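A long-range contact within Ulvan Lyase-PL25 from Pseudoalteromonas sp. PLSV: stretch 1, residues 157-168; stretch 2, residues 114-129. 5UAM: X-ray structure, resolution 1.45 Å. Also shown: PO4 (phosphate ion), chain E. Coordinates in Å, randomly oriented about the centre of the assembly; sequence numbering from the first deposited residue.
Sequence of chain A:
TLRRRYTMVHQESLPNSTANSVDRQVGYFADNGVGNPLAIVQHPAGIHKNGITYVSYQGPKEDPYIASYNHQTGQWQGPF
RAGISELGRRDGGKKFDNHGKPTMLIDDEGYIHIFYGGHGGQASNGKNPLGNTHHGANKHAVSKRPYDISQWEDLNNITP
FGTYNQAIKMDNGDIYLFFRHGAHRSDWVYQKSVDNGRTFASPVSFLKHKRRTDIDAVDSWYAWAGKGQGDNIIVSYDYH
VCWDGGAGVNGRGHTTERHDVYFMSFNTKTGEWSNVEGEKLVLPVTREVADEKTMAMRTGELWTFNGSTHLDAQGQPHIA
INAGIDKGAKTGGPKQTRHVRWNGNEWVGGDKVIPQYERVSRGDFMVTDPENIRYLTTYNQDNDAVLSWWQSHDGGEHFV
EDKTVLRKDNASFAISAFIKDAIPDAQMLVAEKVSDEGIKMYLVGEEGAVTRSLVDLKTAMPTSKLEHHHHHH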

ATOM      1  N   ASN A 157       0.352   0.869 -20.759  1.00 19.80           N
ATOM      2  CA  ASN A 157       1.317   1.822 -21.300  1.00 15.36           C
ATOM      3  C   ASN A 157       2.393   2.182 -20.267  1.00 15.35           C
ATOM      4  O   ASN A 157       3.055   3.229 -20.374  1.00 16.90           O
ATOM      5  CB  ASN A 157       0.601   3.097 -21.756  1.00 17.81           C
ATOM      6  CG  ASN A 157      -0.131   3.785 -20.621  1.00 15.97           C
ATOM      7  OD1 ASN A 157      -0.226   3.245 -19.535  1.00 15.47           O
ATOM      8  ND2 ASN A 157      -0.666   4.963 -20.873  1.00 16.71           N
ATOM      9  N   ILE A 158       2.552   1.328 -19.273  1.00 15.82           N
ATOM     10  CA  ILE A 158       3.596   1.402 -18.260  1.00 14.49           C
ATOM     11  C   ILE A 158       4.466   0.169 -18.444  1.00 15.39           C
ATOM     12  O   ILE A 158       4.087  -0.781 -19.130  1.00 16.13           O
ATOM     13  CB  ILE A 158       3.011   1.447 -16.841  1.00 15.56           C
ATOM     14  CG1 ILE A 158       2.095   0.238 -16.568  1.00 16.05           C
ATOM     15  CG2 ILE A 158       2.213   2.752 -16.669  1.00 17.25           C
ATOM     16  CD1 ILE A 158       1.540   0.174 -15.181  1.00 16.27           C
ATOM     17  N   THR A 159       5.658   0.182 -17.851  1.00 14.02           N
ATOM     18  CA  THR A 159       6.506  -0.987 -18.031  1.00 13.00           C
ATOM     19  C   THR A 159       5.816  -2.224 -17.449  1.00 13.51           C
ATOM     20  O   THR A 159       5.179  -2.150 -16.390  1.00 14.48           O
ATOM     21  CB  THR A 159       7.896  -0.819 -17.416  1.00 13.92           C
ATOM     22  OG1 THR A 159       8.613  -2.045 -17.619  1.00 16.45           O
ATOM     23  CG2 THR A 159       7.850  -0.495 -15.907  1.00 16.04           C
ATOM     24  N   PRO A 160       5.927  -3.385 -18.102  1.00 13.34           N
ATOM     25  CA  PRO A 160       5.362  -4.599 -17.497  1.00 12.69           C
ATOM     26  C   PRO A 160       6.112  -5.054 -16.266  1.00 12.22           C
ATOM     27  O   PRO A 160       5.571  -5.850 -15.482  1.00 13.28           O
ATOM     28  CB  PRO A 160       5.480  -5.636 -18.613  1.00 14.10           C
ATOM     29  CG  PRO A 160       6.612  -5.130 -19.471  1.00 17.44           C
ATOM     30  CD  PRO A 160       6.475  -3.640 -19.441  1.00 15.21           C
ATOM     31  N   PHE A 161       7.344  -4.585 -16.078  1.00 12.29           N
ATOM     32  CA  PHE A 161       8.191  -5.017 -14.963  1.00 13.31           C
ATOM     33  C   PHE A 161       7.868  -4.126 -13.776  1.00 14.67           C
ATOM     34  O   PHE A 161       8.559  -3.145 -13.477  1.00 15.41           O
ATOM     35  CB  PHE A 161       9.665  -4.889 -15.335  1.00 14.19           C
ATOM     36  CG  PHE A 161      10.031  -5.623 -16.566  1.00 12.90           C
ATOM     37  CD1 PHE A 161       9.953  -6.999 -16.603  1.00 15.07           C
ATOM     38  CD2 PHE A 161      10.433  -4.946 -17.708  1.00 15.33           C
ATOM     39  CE1 PHE A 161      10.265  -7.692 -17.748  1.00 15.50           C
ATOM     40  CE2 PHE A 161      10.741  -5.628 -18.853  1.00 16.18           C
ATOM     41  CZ  PHE A 161      10.669  -7.007 -18.879  1.00 15.20           C
ATOM     42  N   GLY A 162       6.800  -4.471 -13.079  1.00 13.64           N
ATOM     43  CA  GLY A 162       6.345  -3.674 -11.953  1.00 11.66           C
ATOM     44  C   GLY A 162       5.668  -4.505 -10.872  1.00 13.75           C
ATOM     45  O   GLY A 162       4.987  -5.492 -11.158  1.00 14.08           O
ATOM     46  N   THR A 163       5.892  -4.115  -9.624  1.00 13.58           N
ATOM     47  CA  THR A 163       5.183  -4.617  -8.451  1.00 14.40           C
ATOM     48  C   THR A 163       4.944  -3.414  -7.545  1.00 14.08           C
ATOM     49  O   THR A 163       5.801  -2.533  -7.436  1.00 14.37           O
ATOM     50  CB  THR A 163       6.027  -5.628  -7.600  1.00 14.75           C
ATOM     51  OG1 THR A 163       6.691  -6.616  -8.409  1.00 16.40           O
ATOM     52  CG2 THR A 163       5.146  -6.368  -6.602  1.00 18.16           C
ATOM     53  N   TYR A 164       3.814  -3.405  -6.841  1.00 12.42           N
ATOM     54  CA  TYR A 164       3.541  -2.452  -5.752  1.00 10.73           C
ATOM     55  C   TYR A 164       3.184  -1.048  -6.237  1.00 12.98           C
ATOM     56  O   TYR A 164       3.816  -0.050  -5.847  1.00 13.60           O
ATOM     57  CB  TYR A 164       4.659  -2.414  -4.717  1.00 12.15           C
ATOM     58  CG  TYR A 164       4.979  -3.716  -4.045  1.00 11.63           C
ATOM     59  CD1 TYR A 164       4.012  -4.419  -3.353  1.00 13.58           C
ATOM     60  CD2 TYR A 164       6.259  -4.246  -4.093  1.00 12.88           C
ATOM     61  CE1 TYR A 164       4.330  -5.580  -2.706  1.00 14.55           C
ATOM     62  CE2 TYR A 164       6.583  -5.401  -3.468  1.00 13.73           C
ATOM     63  CZ  TYR A 164       5.625  -6.073  -2.779  1.00 14.17           C
ATOM     64  OH  TYR A 164       5.944  -7.238  -2.125  1.00 17.91           O
ATOM     65  N   ASN A 165       2.121  -0.961  -7.029  1.00 11.70           N
ATOM     66  CA  ASN A 165       1.704   0.297  -7.633  1.00 10.05           C
ATOM     67  C   ASN A 165       1.154   1.278  -6.612  1.00 11.00           C
ATOM     68  O   ASN A 165       0.274   0.944  -5.811  1.00 11.26           O
ATOM     69  CB  ASN A 165       0.596   0.050  -8.638  1.00 12.00           C
ATOM     70  CG  ASN A 165       1.036  -0.793  -9.770  1.00 13.29           C
ATOM     71  OD1 ASN A 165       2.069  -0.533 -10.386  1.00 15.08           O
ATOM     72  ND2 ASN A 165       0.231  -1.798 -10.106  1.00 11.74           N
ATOM     73  N   GLN A 166       1.616   2.517  -6.699  1.00 10.80           N
ATOM     74  CA  GLN A 166       1.200   3.586  -5.816  1.00  9.99           C
ATOM     75  C   GLN A 166       1.037   4.803  -6.695  1.00 11.67           C
ATOM     76  O   GLN A 166       1.996   5.247  -7.323  1.00 12.53           O
ATOM     77  CB  GLN A 166       2.253   3.778  -4.734  1.00 11.89           C
ATOM     78  CG  GLN A 166       2.497   2.486  -4.003  1.00 12.07           C
ATOM     79  CD  GLN A 166       3.565   2.571  -2.982  1.00 14.06           C
ATOM     80  OE1 GLN A 166       3.514   3.416  -2.095  1.00 14.77           O
ATOM     81  NE2 GLN A 166       4.485   1.622  -3.032  1.00 14.26           N
ATOM     82  N   ALA A 167      -0.190   5.309  -6.791  1.00 11.34           N
ATOM     83  CA  ALA A 167      -0.512   6.322  -7.782  1.00 10.75           C
ATOM     84  C   ALA A 167      -0.860   7.635  -7.105  1.00 11.36           C
ATOM     85  O   ALA A 167      -1.703   7.676  -6.208  1.00 13.24           O
ATOM     86  CB  ALA A 167      -1.695   5.865  -8.633  1.00 12.12           C
ATOM     87  N   ILE A 168      -0.241   8.719  -7.576  1.00 11.89           N
ATOM     88  CA  ILE A 168      -0.403  10.041  -6.979  1.00 11.26           C
ATOM     89  C   ILE A 168      -0.677  11.045  -8.085  1.00 12.54           C
ATOM     90  O   ILE A 168       0.012  11.055  -9.106  1.00 14.76           O
ATOM     91  CB  ILE A 168       0.849  10.444  -6.180  1.00 12.28           C
ATOM     92  CG1 ILE A 168       1.095   9.399  -5.093  1.00 14.21           C
ATOM     93  CG2 ILE A 168       0.676  11.834  -5.564  1.00 15.21           C
ATOM     94  CD1 ILE A 168       2.334   9.654  -4.286  1.00 18.13           C
TER
HETATM   95  P   PO4 E 503       7.910  -9.831  -2.826  1.00 17.21           P
HETATM   96  O1  PO4 E 503       8.763 -11.028  -2.454  1.00 23.07           O
HETATM   97  O2  PO4 E 503       8.593  -8.578  -2.461  1.00 16.54           O
HETATM   98  O3  PO4 E 503       6.640  -9.986  -2.024  1.00 22.87           O
HETATM   99  O4  PO4 E 503       7.674  -9.877  -4.332  1.00 20.10           O
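Stretch 2 114-129: IFYGGHGGQASNGKNP

One direct hydrogen bond joins these two stretches, although together they bury 725 Å²: Gly120 N donates to Gly162 O at 3.0 Å. At two points the close approach leaves no room for a CB. At Gly118 a CB would stand 2.4 Å from Gly162 O; instead Gly118 CA lies 3.4 Å from Gly162 O in a CA-H...O contact. At Gly121 a CB would come 2.6 Å from Phe161 CD1. Gly117 and Gly120 answer to their own backbone angles rather than to stretch 1: positive phi with psi near zero would jam a side chain against the preceding carbonyl. The rule is bare backbone at Gly118 and Gly121, where a CB would clash.

Stretch 2 enters as a strand, 114-116, running nearly antiparallel to the strand that runs through Ala167 and Ile168: the N-to-C directions differ by 160° and the axes approach to 7.8 Å. Apolar and polar side chains fill that gap. Phe115 points toward stretch 1, placing Phe115 CE2 4.0 Å from Ala167 CB and Phe115 CD1 4.1 Å from Ile158 CD1. Asn165 ND2 donates to a water (3.1 Å to its O), which in turn donates to Phe115 O (3.2 Å).

Beyond the strand the chain continues as a loop, still in reversed order, with Thr163 beside His119 (CA to CA 4.8 Å) and Phe161 beside Gly121 (CA to CA 4.5 Å). His119 directs its CB away, yet its ring returns to set His119 CD2 3.8 Å from Thr163 OG1, and His119 NE2 donates to phosphate O4 at 2.6 Å.

The loop then wraps the Phe161 ring. Gly120 O, 3.4 Å from Phe161 CD1, and Gln122 O, 3.7 Å from Phe161 CE1, lie at its edge, while Asn128 CB sits over one face, 3.6 Å from the centroid of the Phe161 ring. A short 3-10 segment, 123-125, follows Gln122; Asn125 OD1 accepts from Gln122 N (3.1 Å), and Asn125 CB lies 3.7 Å from both Phe161 CZ and Pro160 CG.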

ATOM      1  N   ILE A 114      -7.021   2.182 -13.202  1.00 11.89           N
ATOM      2  CA  ILE A 114      -6.738   1.055 -12.329  1.00 11.36           C
ATOM      3  C   ILE A 114      -5.398   0.466 -12.766  1.00 12.29           C
ATOM      4  O   ILE A 114      -5.228   0.082 -13.925  1.00 12.52           O
ATOM      5  CB  ILE A 114      -7.863   0.002 -12.367  1.00 11.29           C
ATOM      6  CG1 ILE A 114      -9.146   0.575 -11.746  1.00 14.00           C
ATOM      7  CG2 ILE A 114      -7.434  -1.285 -11.665  1.00 13.91           C
ATOM      8  CD1 ILE A 114      -9.115   0.731 -10.262  1.00 19.86           C
ATOM      9  N   PHE A 115      -4.433   0.441 -11.855  1.00 11.88           N
ATOM     10  CA  PHE A 115      -3.143  -0.201 -12.071  1.00 10.24           C
ATOM     11  C   PHE A 115      -3.162  -1.520 -11.308  1.00 11.22           C
ATOM     12  O   PHE A 115      -3.616  -1.560 -10.165  1.00 12.69           O
ATOM     13  CB  PHE A 115      -2.031   0.721 -11.555  1.00 12.35           C
ATOM     14  CG  PHE A 115      -2.061   2.085 -12.175  1.00 11.50           C
ATOM     15  CD1 PHE A 115      -1.423   2.342 -13.376  1.00 12.97           C
ATOM     16  CD2 PHE A 115      -2.742   3.107 -11.567  1.00 11.95           C
ATOM     17  CE1 PHE A 115      -1.447   3.603 -13.947  1.00 12.89           C
ATOM     18  CE2 PHE A 115      -2.775   4.376 -12.136  1.00 13.01           C
ATOM     19  CZ  PHE A 115      -2.129   4.616 -13.324  1.00 13.29           C
ATOM     20  N   TYR A 116      -2.728  -2.601 -11.944  1.00 10.95           N
ATOM     21  CA  TYR A 116      -2.972  -3.915 -11.363  1.00 11.68           C
ATOM     22  C   TYR A 116      -2.130  -4.970 -12.072  1.00 10.98           C
ATOM     23  O   TYR A 116      -1.520  -4.717 -13.112  1.00 11.91           O
ATOM     24  CB  TYR A 116      -4.453  -4.280 -11.515  1.00 11.35           C
ATOM     25  CG  TYR A 116      -4.846  -4.611 -12.942  1.00 11.56           C
ATOM     26  CD1 TYR A 116      -5.079  -3.611 -13.882  1.00 12.48           C
ATOM     27  CD2 TYR A 116      -4.948  -5.928 -13.370  1.00 12.37           C
ATOM     28  CE1 TYR A 116      -5.414  -3.924 -15.191  1.00 11.64           C
ATOM     29  CE2 TYR A 116      -5.273  -6.243 -14.672  1.00 14.11           C
ATOM     30  CZ  TYR A 116      -5.496  -5.242 -15.580  1.00 12.23           C
ATOM     31  OH  TYR A 116      -5.821  -5.572 -16.882  1.00 14.70           O
ATOM     32  N   GLY A 117      -2.116  -6.170 -11.511  1.00 11.07           N
ATOM     33  CA  GLY A 117      -1.708  -7.351 -12.235  1.00 12.87           C
ATOM     34  C   GLY A 117      -0.238  -7.729 -12.160  1.00 11.50           C
ATOM     35  O   GLY A 117       0.105  -8.842 -12.558  1.00 13.52           O
ATOM     36  N   GLY A 118       0.645  -6.855 -11.697  1.00 12.28           N
ATOM     37  CA  GLY A 118       2.074  -7.103 -11.814  1.00 12.85           C
ATOM     38  C   GLY A 118       2.696  -7.762 -10.595  1.00 13.22           C
ATOM     39  O   GLY A 118       2.433  -7.373  -9.460  1.00 13.44           O
ATOM     40  N   HIS A 119       3.571  -8.737 -10.853  1.00 12.97           N
ATOM     41  CA  HIS A 119       4.513  -9.197  -9.846  1.00 13.14           C
ATOM     42  C   HIS A 119       5.899  -9.291 -10.451  1.00 12.75           C
ATOM     43  O   HIS A 119       6.638 -10.264 -10.256  1.00 15.02           O
ATOM     44  CB  HIS A 119       4.075 -10.487  -9.169  1.00 13.27           C
ATOM     45  CG  HIS A 119       4.799 -10.772  -7.892  1.00 13.11           C
ATOM     46  ND1 HIS A 119       4.532 -11.894  -7.138  1.00 15.10           N
ATOM     47  CD2 HIS A 119       5.742 -10.074  -7.210  1.00 14.06           C
ATOM     48  CE1 HIS A 119       5.299 -11.892  -6.060  1.00 16.92           C
ATOM     49  NE2 HIS A 119       6.034 -10.794  -6.074  1.00 15.64           N
ATOM     50  N   GLY A 120       6.256  -8.243 -11.195  1.00 13.09           N
ATOM     51  CA  GLY A 120       7.607  -8.065 -11.704  1.00 12.23           C
ATOM     52  C   GLY A 120       7.824  -8.461 -13.151  1.00 13.72           C
ATOM     53  O   GLY A 120       8.969  -8.419 -13.628  1.00 16.44           O
ATOM     54  N   GLY A 121       6.776  -8.847 -13.867  1.00 13.55           N
ATOM     55  CA  GLY A 121       6.934  -9.284 -15.241  1.00 15.37           C
ATOM     56  C   GLY A 121       7.643 -10.626 -15.344  1.00 14.93           C
ATOM     57  O   GLY A 121       7.905 -11.310 -14.355  1.00 17.00           O
ATOM     58  N   GLN A 122       7.966 -10.995 -16.576  1.00 15.01           N
ATOM     59  CA  GLN A 122       8.628 -12.256 -16.845  1.00 16.78           C
ATOM     60  C   GLN A 122       9.415 -12.116 -18.142  1.00 15.82           C
ATOM     61  O   GLN A 122       9.361 -11.078 -18.808  1.00 15.43           O
ATOM     62  CB  GLN A 122       7.617 -13.406 -16.913  1.00 16.72           C
ATOM     63  CG  GLN A 122       6.533 -13.220 -17.956  1.00 16.78           C
ATOM     64  CD  GLN A 122       5.169 -12.937 -17.366  1.00 18.74           C
ATOM     65  OE1 GLN A 122       4.691 -13.663 -16.472  1.00 18.06           O
ATOM     66  NE2 GLN A 122       4.514 -11.894 -17.872  1.00 18.32           N
ATOM     67  N   ALA A 123      10.137 -13.178 -18.498  1.00 16.65           N
ATOM     68  CA  ALA A 123      11.012 -13.123 -19.667  1.00 16.89           C
ATOM     69  C   ALA A 123      10.258 -12.791 -20.950  1.00 17.69           C
ATOM     70  O   ALA A 123      10.843 -12.217 -21.877  1.00 18.70           O
ATOM     71  CB  ALA A 123      11.776 -14.437 -19.836  1.00 20.08           C
ATOM     72  N   SER A 124       8.981 -13.178 -21.065  1.00 16.94           N
ATOM     73  CA  SER A 124       8.263 -12.935 -22.306  1.00 17.14           C
ATOM     74  C   SER A 124       8.069 -11.456 -22.574  1.00 15.09           C
ATOM     75  O   SER A 124       7.840 -11.077 -23.730  1.00 18.33           O
ATOM     76  CB  SER A 124       6.901 -13.635 -22.292  1.00 17.49           C
ATOM     77  OG  SER A 124       6.069 -13.106 -21.285  1.00 18.16           O
ATOM     78  N   ASN A 125       8.227 -10.609 -21.562  1.00 15.11           N
ATOM     79  CA  ASN A 125       8.013  -9.185 -21.708  1.00 14.53           C
ATOM     80  C   ASN A 125       9.245  -8.449 -22.204  1.00 16.57           C
ATOM     81  O   ASN A 125       9.117  -7.304 -22.662  1.00 18.29           O
ATOM     82  CB  ASN A 125       7.617  -8.588 -20.370  1.00 16.19           C
ATOM     83  CG  ASN A 125       6.307  -9.137 -19.864  1.00 16.67           C
ATOM     84  OD1 ASN A 125       6.267  -9.800 -18.840  1.00 16.95           O
ATOM     85  ND2 ASN A 125       5.236  -8.873 -20.578  1.00 17.77           N
ATOM     86  N   GLY A 126      10.413  -9.063 -22.137  1.00 15.59           N
ATOM     87  CA  GLY A 126      11.646  -8.411 -22.496  1.00 16.48           C
ATOM     88  C   GLY A 126      12.725  -8.677 -21.470  1.00 15.48           C
ATOM     89  O   GLY A 126      12.546  -9.442 -20.517  1.00 17.31           O
ATOM     90  N   LYS A 127      13.871  -8.026 -21.668  1.00 16.23           N
ATOM     91  CA  LYS A 127      14.927  -7.951 -20.671  1.00 16.64           C
ATOM     92  C   LYS A 127      14.662  -6.722 -19.810  1.00 14.83           C
ATOM     93  O   LYS A 127      14.590  -5.598 -20.319  1.00 20.89           O
ATOM     94  CB  LYS A 127      16.283  -7.870 -21.372  1.00 20.67           C
ATOM     95  CG  LYS A 127      17.430  -7.419 -20.496  1.00 26.58           C
ATOM     96  CD  LYS A 127      17.714  -8.373 -19.378  1.00 25.47           C
ATOM     97  CE  LYS A 127      19.069  -8.012 -18.756  1.00 37.28           C
ATOM     98  NZ  LYS A 127      19.247  -8.621 -17.426  1.00 33.54           N
ATOM     99  N   ASN A 128      14.473  -6.938 -18.514  1.00 14.60           N
ATOM    100  CA  ASN A 128      14.228  -5.846 -17.575  1.00 12.99           C
ATOM    101  C   ASN A 128      15.548  -5.122 -17.309  1.00 15.59           C
ATOM    102  O   ASN A 128      16.481  -5.724 -16.768  1.00 17.06           O
ATOM    103  CB  ASN A 128      13.702  -6.443 -16.286  1.00 13.89           C
ATOM    104  CG  ASN A 128      13.425  -5.413 -15.219  1.00 13.63           C
ATOM    105  OD1 ASN A 128      13.618  -4.219 -15.419  1.00 14.78           O
ATOM    106  ND2 ASN A 128      12.935  -5.879 -14.074  1.00 13.81           N
ATOM    107  N   PRO A 129      15.688  -3.851 -17.701  1.00 17.39           N
ATOM    108  CA  PRO A 129      16.990  -3.183 -17.564  1.00 16.26           C
ATOM    109  C   PRO A 129      17.261  -2.636 -16.176  1.00 16.23           C
ATOM    110  O   PRO A 129      18.399  -2.214 -15.917  1.00 18.65           O
ATOM    111  CB  PRO A 129      16.895  -2.039 -18.570  1.00 21.72           C
ATOM    112  CG  PRO A 129      15.462  -1.692 -18.583  1.00 23.24           C
ATOM    113  CD  PRO A 129      14.687  -2.987 -18.348  1.00 18.15           C
TER
HETATM  114  O   HOH W   1      -1.673  -2.207  -7.747  1.00 12.48           O